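Local coordinates for protein aminomethyltransferase (PDB 3GIR) that belongs to the aminomethyltransferase (glycine cleavage T-protein) family, pairing a folate-binding-type domain with a C-terminal beta-barrel domain, at residues L238-S241 with R242-W245; L327-N330 with E331-I335. All blocks are in the same frame, centred on the assembly; numbering follows the deposited sequence.

Contact 1 (L238-S241 with R242-W245). With NA (sodium ion), chain B.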
loop_
_atom_site.group_PDB
_atom_site.type_symbol
_atom_site.label_atom_id
_atom_site.label_comp_id
_atom_site.label_asym_id
_atom_site.label_seq_id
_atom_site.Cartn_x
_atom_site.Cartn_y
_atom_site.Cartn_z
ATOM N N LEU A 238 6.305 7.033 20.792
ATOM C CA LEU A 238 5.003 7.210 21.475
ATOM C C LEU A 238 5.026 8.198 22.606
ATOM O O LEU A 238 4.022 8.870 22.882
ATOM C CB LEU A 238 4.583 5.894 22.069
ATOM C CG LEU A 238 3.939 4.930 21.154
ATOM C CD1 LEU A 238 4.050 3.513 21.747
ATOM C CD2 LEU A 238 2.439 5.470 20.930
ATOM N N GLY A 239 6.184 8.306 23.235
ATOM C CA GLY A 239 6.411 9.264 24.324
ATOM C C GLY A 239 6.247 10.707 23.876
ATOM O O GLY A 239 5.997 11.582 24.697
ATOM N N ASP A 240 6.326 10.973 22.593
ATOM C CA ASP A 240 6.158 12.337 22.048
ATOM C C ASP A 240 4.667 12.659 22.129
ATOM O O ASP A 240 3.804 11.806 21.744
ATOM C CB ASP A 240 6.656 12.397 20.591
ATOM C CG ASP A 240 6.718 13.775 20.008
ATOM O OD1 ASP A 240 7.803 14.213 19.525
ATOM O OD2 ASP A 240 5.665 14.469 19.979
ATOM N N SER A 241 4.330 13.844 22.619
ATOM C CA SER A 241 2.920 14.164 22.836
ATOM C C SER A 241 2.127 14.328 21.509
ATOM O O SER A 241 0.907 14.323 21.529
ATOM C CB SER A 241 2.808 15.433 23.714
ATOM O OG SER A 241 3.309 16.516 22.933
ATOM N N ARG A 242 2.822 14.425 20.390
ATOM C CA ARG A 242 2.186 14.546 19.065
ATOM C C ARG A 242 1.798 13.150 18.477
ATOM O O ARG A 242 1.103 13.153 17.464
ATOM C CB ARG A 242 3.039 15.288 18.086
ATOM C CG ARG A 242 3.318 16.737 18.564
ATOM C CD ARG A 242 4.411 17.359 17.837
ATOM N NE ARG A 242 5.703 16.800 18.216
ATOM C CZ ARG A 242 6.877 17.379 17.934
ATOM N NH1 ARG A 242 6.963 18.507 17.192
ATOM N NH2 ARG A 242 7.963 16.803 18.357
ATOM N N VAL A 243 2.259 12.068 19.124
ATOM C CA VAL A 243 2.173 10.717 18.537
ATOM C C VAL A 243 1.152 9.863 19.295
ATOM O O VAL A 243 1.154 9.788 20.523
ATOM C CB VAL A 243 3.533 10.023 18.594
ATOM C CG1 VAL A 243 3.537 8.634 17.989
ATOM C CG2 VAL A 243 4.579 10.839 17.794
ATOM N N GLU A 244 0.290 9.208 18.507
ATOM C CA GLU A 244 -0.565 8.147 19.031
ATOM C C GLU A 244 -0.477 6.949 18.139
ATOM O O GLU A 244 -0.279 7.086 16.935
ATOM C CB GLU A 244 -2.013 8.602 19.104
ATOM C CG GLU A 244 -2.267 9.869 19.963
ATOM C CD GLU A 244 -2.128 9.635 21.484
ATOM O OE1 GLU A 244 -2.002 8.499 21.958
ATOM O OE2 GLU A 244 -2.126 10.628 22.258
ATOM N N TRP A 245 -0.732 5.776 18.691
ATOM C CA TRP A 245 -0.935 4.576 17.879
ATOM C C TRP A 245 -2.252 4.673 17.066
ATOM O O TRP A 245 -3.269 5.225 17.550
ATOM C CB TRP A 245 -1.136 3.368 18.754
ATOM C CG TRP A 245 0.051 2.732 19.395
ATOM C CD1 TRP A 245 0.209 2.597 20.755
ATOM C CD2 TRP A 245 1.175 2.090 18.787
ATOM N NE1 TRP A 245 1.353 1.928 21.024
ATOM C CE2 TRP A 245 1.980 1.590 19.838
ATOM C CE3 TRP A 245 1.592 1.890 17.486
ATOM C CZ2 TRP A 245 3.162 0.874 19.611
ATOM C CZ3 TRP A 245 2.764 1.225 17.258
ATOM C CH2 TRP A 245 3.557 0.712 18.330
HETATM NA NA NA B . 2.243 10.254 22.571
HETATM O O HOH W 1 2.845 11.007 24.883
HETATM O O HOH W 2 0.337 11.799 22.929
HETATM O O HOH W 3 0.735 8.718 23.584
#
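With CG of Asp240 trans to the backbone N (chi1 -171°) and the chain of Arg242 folded at chi3 (-72°), carboxylate and guanidinium meet side-on, their planes only 19° apart. Arg242 NE donates to Asp240 OD2 at 2.9 Å and Arg242 NH2 to Asp240 OD1 at 2.8 Å, both on syn lone pairs; the anti lone pair of OD2 takes the backbone N of Arg242. A type I turn from Asp240 to Val243 underlies this, closed by Val243 N to Asp240 O (3.1 Å). The same Asp240 O also binds the sodium ion, at 2.4 Å, together with Leu238 O, Val243 O and three waters. Waters 2 and 3 donate to the two carboxylate oxygens of Glu244, a second-shell acceptor. Across the turn, between the two ends of 238-245, CD2 of Leu238 makes a CH-pi contact over the face of the five-membered ring of Trp245, 3.7 Å from its centroid. Beyond the segment, Arg242 NH2 also bridges to Asp188 of helix 182-188. Three neutral carbonyls supply the protein ligands of the sodium, so the positive charge of the ion is probably offset in part by the Glu244 carboxylate, reached through water, while the Asp240 carboxylate is engaged by Arg242.

Contact 2 (L327-N330 with E331-I335)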
loop_
_atom_site.group_PDB
_atom_site.type_symbol
_atom_site.label_atom_id
_atom_site.label_comp_id
_atom_site.label_asym_id
_atom_site.label_seq_id
_atom_site.Cartn_x
_atom_site.Cartn_y
_atom_site.Cartn_z
ATOM N N LEU A 327 -22.587 -3.889 -7.769
ATOM C CA LEU A 327 -22.992 -2.676 -8.517
ATOM C C LEU A 327 -23.788 -3.045 -9.751
ATOM O O LEU A 327 -23.453 -3.986 -10.458
ATOM C CB LEU A 327 -21.778 -1.903 -8.958
ATOM C CG LEU A 327 -20.925 -1.324 -7.855
ATOM C CD1 LEU A 327 -19.620 -0.644 -8.378
ATOM C CD2 LEU A 327 -21.703 -0.389 -6.905
ATOM N N PHE A 328 -24.860 -2.307 -9.911
ATOM C CA PHE A 328 -25.807 -2.469 -11.014
ATOM C C PHE A 328 -25.928 -1.205 -11.876
ATOM O O PHE A 328 -25.680 -0.083 -11.392
ATOM C CB PHE A 328 -27.216 -2.753 -10.428
ATOM C CG PHE A 328 -27.268 -3.986 -9.575
ATOM C CD1 PHE A 328 -27.494 -5.235 -10.134
ATOM C CD2 PHE A 328 -27.043 -3.890 -8.233
ATOM C CE1 PHE A 328 -27.507 -6.408 -9.321
ATOM C CE2 PHE A 328 -27.041 -5.038 -7.427
ATOM C CZ PHE A 328 -27.291 -6.298 -7.977
ATOM N N ASP A 329 -26.370 -1.397 -13.122
ATOM C CA ASP A 329 -26.721 -0.251 -13.965
ATOM C C ASP A 329 -28.141 0.236 -13.638
ATOM O O ASP A 329 -28.800 -0.320 -12.739
ATOM C CB ASP A 329 -26.452 -0.562 -15.444
ATOM C CG ASP A 329 -27.408 -1.582 -16.032
ATOM O OD1 ASP A 329 -28.378 -1.950 -15.380
ATOM O OD2 ASP A 329 -27.124 -2.021 -17.145
ATOM N N ASN A 330 -28.625 1.242 -14.353
ATOM C CA ASN A 330 -29.934 1.811 -14.065
ATOM C C ASN A 330 -31.078 0.864 -14.459
ATOM O O ASN A 330 -32.221 1.185 -14.225
ATOM C CB ASN A 330 -30.092 3.160 -14.723
ATOM C CG ASN A 330 -30.071 3.105 -16.244
ATOM O OD1 ASN A 330 -29.754 2.058 -16.863
ATOM N ND2 ASN A 330 -30.485 4.244 -16.865
ATOM N N GLU A 331 -30.788 -0.283 -15.044
ATOM C CA GLU A 331 -31.871 -1.235 -15.405
ATOM C C GLU A 331 -31.765 -2.485 -14.604
ATOM O O GLU A 331 -32.411 -3.488 -14.952
ATOM C CB GLU A 331 -31.802 -1.588 -16.867
ATOM C CG GLU A 331 -31.973 -0.372 -17.749
ATOM C CD GLU A 331 -32.224 -0.709 -19.207
ATOM O OE1 GLU A 331 -31.670 -1.731 -19.691
ATOM O OE2 GLU A 331 -32.992 0.054 -19.862
ATOM N N GLY A 332 -30.857 -2.494 -13.628
ATOM C CA GLY A 332 -30.707 -3.629 -12.724
ATOM C C GLY A 332 -29.753 -4.720 -13.170
ATOM O O GLY A 332 -29.757 -5.751 -12.563
ATOM N N ASN A 333 -29.005 -4.533 -14.263
ATOM C CA ASN A 333 -28.020 -5.506 -14.714
ATOM C C ASN A 333 -26.778 -5.349 -13.855
ATOM O O ASN A 333 -26.371 -4.214 -13.575
ATOM C CB ASN A 333 -27.625 -5.286 -16.180
ATOM C CG ASN A 333 -28.833 -5.236 -17.091
ATOM O OD1 ASN A 333 -29.071 -4.240 -17.818
ATOM N ND2 ASN A 333 -29.673 -6.254 -16.956
ATOM N N ARG A 334 -26.232 -6.471 -13.396
ATOM C CA ARG A 334 -25.007 -6.462 -12.618
ATOM C C ARG A 334 -23.881 -5.947 -13.533
ATOM O O ARG A 334 -23.719 -6.426 -14.653
ATOM C CB ARG A 334 -24.724 -7.845 -12.046
ATOM C CG ARG A 334 -23.625 -7.875 -11.089
ATOM C CD ARG A 334 -23.003 -9.240 -10.829
ATOM N NE ARG A 334 -21.656 -8.926 -10.315
ATOM C CZ ARG A 334 -21.137 -9.341 -9.161
ATOM N NH1 ARG A 334 -21.803 -10.189 -8.373
ATOM N NH2 ARG A 334 -19.911 -8.927 -8.820
ATOM N N ILE A 335 -23.060 -4.963 -13.069
ATOM C CA ILE A 335 -21.981 -4.415 -13.848
ATOM C C ILE A 335 -20.647 -4.388 -13.106
ATOM O O ILE A 335 -19.642 -4.228 -13.721
ATOM C CB ILE A 335 -22.284 -2.974 -14.342
ATOM C CG1 ILE A 335 -22.522 -2.028 -13.193
ATOM C CG2 ILE A 335 -23.473 -3.016 -15.337
ATOM C CD1 ILE A 335 -22.535 -0.551 -13.537
#
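Phe328 and Arg334 form an antiparallel, non-hydrogen-bonded pair with CA atoms 4.4 Å apart, flanked by the bonds Ile335 N to Leu327 O (2.8 Å, nearly straight at 178°) and Asp329 N to Asn333 O; the connection holds a type I turn from Asp329 to Gly332, closed by Gly332 N to Asp329 O. Asp329 organises this hairpin end. With chi1 at 70°, its CG is flanked by both backbone neighbours of CA, which brings the carboxylate in over the turn. There OD1 accepts from Glu331 N and from Asn333 N, each at 2.9 Å, and the two donors come from opposite faces of the carboxylate plane. The positive phi of Gly332, 89°, is readily adopted by glycine and lets the chain turn back toward Asn333. CD1 of Phe328 lies 3.4 Å from Gly332 O in the turn, and its CE1 lies near CB of Arg334. Ile335 packs CG2 against CB of Asp329, 3.9 Å away, and CG1 near CB of Leu327. Leu327 and Ile335 both rest on Val367 of strand 366-371, and Trp360 touches Asp329 and Ile335. Two backbone amides thus converge on one carboxylate oxygen of a buried Asp329, probably favouring its charged form and fixing the rotation of the group as it links Asp329 to the middle of the turn and to the residue just after it.

In the fold
Contact 1 and contact 2 are local turns in separate regions of the chain: their centres lie 47 Å apart, their nearest atoms about 31 Å, and contact 1 closes before contact 2 opens. Contact 1 leads from helix 227-238 into strand 243-245, an outermost strand of the mixed sheet, within the folate-binding-type domain; contact 2 joins strands 326-328 and 334-344 of the antiparallel sheet in the C-terminal barrel domain. Each has an aspartate carboxylate at a type I turn that accepts backbone N-H, one in contact 1 and two in contact 2. Residues 238-245 also supply three carbonyl ligands of the sodium ion, whereas the bonds described for 327-335 are between protein groups. The two contacts do not touch.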